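Local coordinates for tail lysozyme, putative (Geobacter sulfurreducens, PDB 2IA7), which is of unknown function but probably forms part of a phage-tail-like baseplate, perhaps with a lysozyme-like role, at residues E87-P99 against L108-R121. Numbering follows the deposited sequence.
Sequences EPRIELLSVTASP and LIDIEYRVRSTNTR
L93 and S94 both face E112 across the antiparallel pair formed by 90-98 and 108-115, the one-residue shift in register that defines a classic beta bulge. The backbone evidence is direct: E112 O accepts from L93 N at 2.9 Å and from S94 N at 3.2 Å, both donors reaching it from the same face of the carbonyl plane. Regular pairing resumes on either side of the bulge, from I90 with V115 to S98 with L108.

Apolar contacts gather on the face carrying I90, L92, V95 and A97. I90 CG2 lies 3.6 Å from Y113 CD1, and V95 CG1 meets I109 CG2 at 3.6 Å. I109 CD1 also touches A97 CB. This face is covered by helices 30-42 and 69-86, with I38 against Y113 and V79 against V95.

Mostly polar side chains line the other face, with L108 an apolar exception. R114 grips E91 side-on: NE lies 2.8 Å from OE1, nearly along its C-O axis, and NH2 reaches the same oxygen from above the carboxylate plane. The two flat groups stand 89° apart; a bend at chi3 (67°) turns the guanidinium back to E91. Replacing R114 by a leucine would probably leave the E91 carboxylate without its charged mate across the strands. R121 passes L93 at about a right angle, L93 CD1 resting 3.4 Å above the plane of the R121 guanidinium, offset toward the rim. One water links S94 OG, T96 OG1 and D110 O.

Beyond the pair, R116 N donates a hydrogen bond to R89 O with an N-H...O angle of 172°, while its guanidinium makes weak bonds to P88 O and I90 O. The chemistry thus implies a two-faced hairpin: hydrocarbon packs under the helices, whereas charge pairing and a bridging water tie the strands together on the opposite side.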
loop_
_atom_site.group_PDB
_atom_site.type_symbol
_atom_site.label_atom_id
_atom_site.label_comp_id
_atom_site.label_asym_id
_atom_site.label_seq_id
_atom_site.Cartn_x
_atom_site.Cartn_y
_atom_site.Cartn_z
ATOM N N GLU A 87 5.391 -3.624 8.087
ATOM C CA GLU A 87 4.497 -3.036 9.106
ATOM C C GLU A 87 3.922 -4.130 10.022
ATOM O O GLU A 87 2.737 -4.497 9.912
ATOM C CB GLU A 87 3.410 -2.190 8.508
ATOM C CG GLU A 87 2.632 -1.369 9.565
ATOM C CD GLU A 87 3.502 -0.825 10.648
ATOM O OE1 GLU A 87 4.015 0.288 10.467
ATOM O OE2 GLU A 87 3.673 -1.465 11.712
ATOM N N PRO A 88 4.773 -4.656 10.903
ATOM C CA PRO A 88 4.357 -5.768 11.764
ATOM C C PRO A 88 3.336 -5.418 12.828
ATOM O O PRO A 88 2.820 -6.323 13.546
ATOM C CB PRO A 88 5.687 -6.221 12.387
ATOM C CG PRO A 88 6.546 -5.057 12.367
ATOM C CD PRO A 88 6.184 -4.317 11.091
ATOM N N ARG A 89 3.055 -4.145 13.016
ATOM C CA ARG A 89 2.086 -3.700 14.048
ATOM C C ARG A 89 0.635 -3.962 13.659
ATOM O O ARG A 89 -0.248 -3.876 14.500
ATOM C CB ARG A 89 2.261 -2.219 14.323
ATOM C CG ARG A 89 3.545 -1.907 15.054
ATOM C CD ARG A 89 3.749 -0.436 15.282
ATOM N NE ARG A 89 3.918 0.243 14.006
ATOM C CZ ARG A 89 4.118 1.536 13.867
ATOM N NH1 ARG A 89 4.201 2.331 14.923
ATOM N NH2 ARG A 89 4.258 2.054 12.649
ATOM N N ILE A 90 0.417 -4.381 12.420
ATOM C CA ILE A 90 -0.931 -4.694 11.913
ATOM C C ILE A 90 -1.098 -6.112 11.440
ATOM O O ILE A 90 -0.121 -6.742 11.065
ATOM C CB ILE A 90 -1.347 -3.684 10.798
ATOM C CG1 ILE A 90 -0.591 -3.922 9.486
ATOM C CG2 ILE A 90 -1.164 -2.252 11.310
ATOM C CD1 ILE A 90 -0.944 -2.949 8.362
ATOM N N GLU A 91 -2.350 -6.573 11.438
ATOM C CA GLU A 91 -2.783 -7.785 10.762
ATOM C C GLU A 91 -3.663 -7.321 9.636
ATOM O O GLU A 91 -4.624 -6.620 9.825
ATOM C CB GLU A 91 -3.622 -8.693 11.695
ATOM C CG GLU A 91 -4.147 -9.890 10.918
ATOM C CD GLU A 91 -5.067 -10.818 11.700
ATOM O OE1 GLU A 91 -5.734 -10.377 12.668
ATOM O OE2 GLU A 91 -5.170 -12.005 11.284
ATOM N N LEU A 92 -3.338 -7.690 8.422
ATOM C CA LEU A 92 -4.197 -7.359 7.321
ATOM C C LEU A 92 -5.447 -8.219 7.286
ATOM O O LEU A 92 -5.327 -9.423 7.357
ATOM C CB LEU A 92 -3.477 -7.572 5.987
ATOM C CG LEU A 92 -2.255 -6.698 5.718
ATOM C CD1 LEU A 92 -1.568 -7.111 4.376
ATOM C CD2 LEU A 92 -2.542 -5.203 5.794
ATOM N N LEU A 93 -6.612 -7.602 7.109
ATOM C CA LEU A 93 -7.920 -8.263 7.031
ATOM C C LEU A 93 -8.442 -8.351 5.590
ATOM O O LEU A 93 -8.968 -9.378 5.194
ATOM C CB LEU A 93 -8.952 -7.509 7.875
ATOM C CG LEU A 93 -8.567 -7.335 9.349
ATOM C CD1 LEU A 93 -9.605 -6.579 10.132
ATOM C CD2 LEU A 93 -8.294 -8.661 10.039
ATOM N N SER A 94 -8.263 -7.298 4.787
ATOM C CA SER A 94 -8.748 -7.258 3.403
ATOM C C SER A 94 -7.820 -6.317 2.660
ATOM O O SER A 94 -7.545 -5.226 3.137
ATOM C CB SER A 94 -10.185 -6.697 3.345
ATOM O OG SER A 94 -10.692 -6.929 2.049
ATOM N N VAL A 95 -7.406 -6.695 1.461
ATOM C CA VAL A 95 -6.717 -5.821 0.503
ATOM C C VAL A 95 -7.421 -5.995 -0.840
ATOM O O VAL A 95 -7.357 -7.084 -1.434
ATOM C CB VAL A 95 -5.199 -6.102 0.401
ATOM C CG1 VAL A 95 -4.566 -5.187 -0.641
ATOM C CG2 VAL A 95 -4.541 -5.902 1.786
ATOM N N THR A 96 -8.032 -4.933 -1.356
ATOM C CA THR A 96 -8.745 -4.980 -2.650
ATOM C C THR A 96 -8.368 -3.803 -3.524
ATOM O O THR A 96 -8.416 -2.634 -3.096
ATOM C CB THR A 96 -10.285 -4.859 -2.415
ATOM O OG1 THR A 96 -10.694 -5.895 -1.537
ATOM C CG2 THR A 96 -11.100 -4.914 -3.738
ATOM N N ALA A 97 -8.011 -4.095 -4.761
ATOM C CA ALA A 97 -7.704 -3.076 -5.757
ATOM C C ALA A 97 -8.914 -2.764 -6.578
ATOM O O ALA A 97 -9.320 -3.543 -7.422
ATOM C CB ALA A 97 -6.535 -3.574 -6.652
ATOM N N SER A 98 -9.500 -1.601 -6.352
ATOM C CA SER A 98 -10.731 -1.243 -7.025
ATOM C C SER A 98 -10.464 -0.352 -8.232
ATOM O O SER A 98 -9.727 0.599 -8.130
ATOM C CB SER A 98 -11.627 -0.462 -6.071
ATOM O OG SER A 98 -12.708 0.086 -6.810
ATOM N N PRO A 99 -11.136 -0.598 -9.347
ATOM C CA PRO A 99 -11.050 0.295 -10.490
ATOM C C PRO A 99 -12.122 1.393 -10.457
ATOM O O PRO A 99 -12.428 2.038 -11.504
ATOM C CB PRO A 99 -11.312 -0.672 -11.651
ATOM C CG PRO A 99 -12.294 -1.636 -11.075
ATOM C CD PRO A 99 -11.991 -1.762 -9.602
ATOM N N LEU A 108 -7.453 2.311 -6.746
ATOM C CA LEU A 108 -7.519 2.546 -5.308
ATOM C C LEU A 108 -7.373 1.233 -4.581
ATOM O O LEU A 108 -8.082 0.259 -4.919
ATOM C CB LEU A 108 -8.842 3.236 -4.959
ATOM C CG LEU A 108 -9.040 4.619 -5.552
ATOM C CD1 LEU A 108 -10.428 5.162 -5.111
ATOM C CD2 LEU A 108 -7.930 5.649 -5.277
ATOM N N ILE A 109 -6.501 1.172 -3.569
ATOM C CA ILE A 109 -6.339 -0.036 -2.755
ATOM C C ILE A 109 -7.073 0.189 -1.466
ATOM O O ILE A 109 -6.727 1.048 -0.682
ATOM C CB ILE A 109 -4.896 -0.395 -2.474
ATOM C CG1 ILE A 109 -4.085 -0.229 -3.776
ATOM C CG2 ILE A 109 -4.843 -1.778 -1.907
ATOM C CD1 ILE A 109 -4.461 -1.114 -4.945
ATOM N N ASP A 110 -8.160 -0.552 -1.269
ATOM C CA ASP A 110 -8.923 -0.530 -0.027
ATOM C C ASP A 110 -8.304 -1.571 0.908
ATOM O O ASP A 110 -8.305 -2.759 0.618
ATOM C CB ASP A 110 -10.353 -0.873 -0.316
ATOM C CG ASP A 110 -11.022 0.149 -1.249
ATOM O OD1 ASP A 110 -10.977 1.334 -0.964
ATOM O OD2 ASP A 110 -11.709 -0.353 -2.215
ATOM N N ILE A 111 -7.764 -1.100 2.022
ATOM C CA ILE A 111 -7.019 -1.853 2.963
ATOM C C ILE A 111 -7.723 -1.798 4.321
ATOM O O ILE A 111 -7.831 -0.745 4.919
ATOM C CB ILE A 111 -5.572 -1.320 3.107
ATOM C CG1 ILE A 111 -4.830 -1.286 1.746
ATOM C CG2 ILE A 111 -4.829 -2.210 4.103
ATOM C CD1 ILE A 111 -3.525 -0.511 1.755
ATOM N N GLU A 112 -8.149 -2.965 4.784
ATOM C CA GLU A 112 -8.765 -3.084 6.124
ATOM C C GLU A 112 -7.750 -3.832 6.953
ATOM O O GLU A 112 -7.177 -4.836 6.513
ATOM C CB GLU A 112 -10.104 -3.844 6.107
ATOM C CG GLU A 112 -11.158 -3.284 5.221
ATOM C CD GLU A 112 -12.469 -4.086 5.266
ATOM O OE1 GLU A 112 -12.874 -4.517 6.397
ATOM O OE2 GLU A 112 -13.056 -4.285 4.157
ATOM N N TYR A 113 -7.482 -3.353 8.154
ATOM C CA TYR A 113 -6.491 -3.943 8.996
ATOM C C TYR A 113 -6.836 -3.779 10.471
ATOM O O TYR A 113 -7.640 -2.937 10.851
ATOM C CB TYR A 113 -5.126 -3.368 8.667
ATOM C CG TYR A 113 -4.968 -1.888 8.946
ATOM C CD1 TYR A 113 -4.524 -1.410 10.212
ATOM C CD2 TYR A 113 -5.248 -0.925 7.961
ATOM C CE1 TYR A 113 -4.362 -0.045 10.438
ATOM C CE2 TYR A 113 -5.083 0.423 8.193
ATOM C CZ TYR A 113 -4.608 0.871 9.418
ATOM O OH TYR A 113 -4.490 2.218 9.636
ATOM N N ARG A 114 -6.229 -4.639 11.266
ATOM C CA ARG A 114 -6.353 -4.664 12.742
ATOM C C ARG A 114 -5.019 -4.229 13.353
ATOM O O ARG A 114 -3.948 -4.710 12.975
ATOM C CB ARG A 114 -6.701 -6.087 13.214
ATOM C CG ARG A 114 -6.858 -6.229 14.700
ATOM C CD ARG A 114 -7.257 -7.661 15.060
ATOM N NE ARG A 114 -6.176 -8.572 14.773
ATOM C CZ ARG A 114 -5.205 -8.923 15.614
ATOM N NH1 ARG A 114 -5.169 -8.468 16.845
ATOM N NH2 ARG A 114 -4.256 -9.743 15.205
ATOM N N VAL A 115 -5.041 -3.230 14.234
ATOM C CA VAL A 115 -3.875 -2.857 15.014
ATOM C C VAL A 115 -3.742 -3.823 16.150
ATOM O O VAL A 115 -4.646 -3.967 16.950
ATOM C CB VAL A 115 -3.973 -1.401 15.522
ATOM C CG1 VAL A 115 -2.802 -1.068 16.441
ATOM C CG2 VAL A 115 -3.944 -0.452 14.299
ATOM N N ARG A 116 -2.642 -4.558 16.162
ATOM C CA ARG A 116 -2.492 -5.680 17.079
ATOM C C ARG A 116 -2.505 -5.208 18.520
ATOM O O ARG A 116 -3.054 -5.898 19.400
ATOM C CB ARG A 116 -1.190 -6.476 16.783
ATOM C CG ARG A 116 -1.194 -7.171 15.447
ATOM C CD ARG A 116 0.193 -7.769 15.159
ATOM N NE ARG A 116 0.313 -8.272 13.793
ATOM C CZ ARG A 116 -0.219 -9.408 13.364
ATOM N NH1 ARG A 116 -0.900 -10.178 14.200
ATOM N NH2 ARG A 116 -0.105 -9.753 12.083
ATOM N N SER A 117 -1.884 -4.070 18.819
ATOM C CA SER A 117 -1.806 -3.565 20.222
ATOM C C SER A 117 -3.141 -3.153 20.893
ATOM O O SER A 117 -3.240 -3.158 22.101
ATOM C CB SER A 117 -0.864 -2.371 20.359
ATOM O OG SER A 117 -1.309 -1.245 19.642
ATOM N N THR A 118 -4.142 -2.847 20.097
ATOM C CA THR A 118 -5.448 -2.421 20.541
ATOM C C THR A 118 -6.621 -3.284 20.078
ATOM O O THR A 118 -7.736 -3.072 20.557
ATOM C CB THR A 118 -5.749 -1.017 20.041
ATOM O OG1 THR A 118 -5.744 -1.053 18.588
ATOM C CG2 THR A 118 -4.721 0.009 20.564
ATOM N N ASN A 119 -6.372 -4.220 19.164
ATOM C CA ASN A 119 -7.425 -4.977 18.492
ATOM C C ASN A 119 -8.491 -4.103 17.845
ATOM O O ASN A 119 -9.602 -4.532 17.661
ATOM C CB ASN A 119 -8.049 -5.991 19.445
ATOM C CG ASN A 119 -7.203 -7.240 19.580
ATOM O OD1 ASN A 119 -6.753 -7.774 18.582
ATOM N ND2 ASN A 119 -6.953 -7.696 20.822
ATOM N N THR A 120 -8.135 -2.894 17.442
ATOM C CA THR A 120 -9.076 -2.007 16.762
ATOM C C THR A 120 -8.855 -2.058 15.266
ATOM O O THR A 120 -7.753 -2.178 14.812
ATOM C CB THR A 120 -8.937 -0.551 17.213
ATOM O OG1 THR A 120 -9.068 -0.484 18.635
ATOM C CG2 THR A 120 -10.019 0.284 16.582
ATOM N N ARG A 121 -9.933 -1.953 14.529
ATOM C CA ARG A 121 -9.919 -2.043 13.086
ATOM C C ARG A 121 -9.979 -0.680 12.449
ATOM O O ARG A 121 -10.679 0.201 12.921
ATOM C CB ARG A 121 -11.058 -2.945 12.614
ATOM C CG ARG A 121 -10.917 -4.337 13.207
ATOM C CD ARG A 121 -11.910 -5.324 12.709
ATOM N NE ARG A 121 -11.451 -6.658 13.079
ATOM C CZ ARG A 121 -11.889 -7.789 12.537
ATOM N NH1 ARG A 121 -12.832 -7.785 11.596
ATOM N NH2 ARG A 121 -11.355 -8.935 12.944
HETATM O O HOH W 1 0.153 -3.095 17.127
HETATM O O HOH W 2 -10.293 -4.468 1.149
#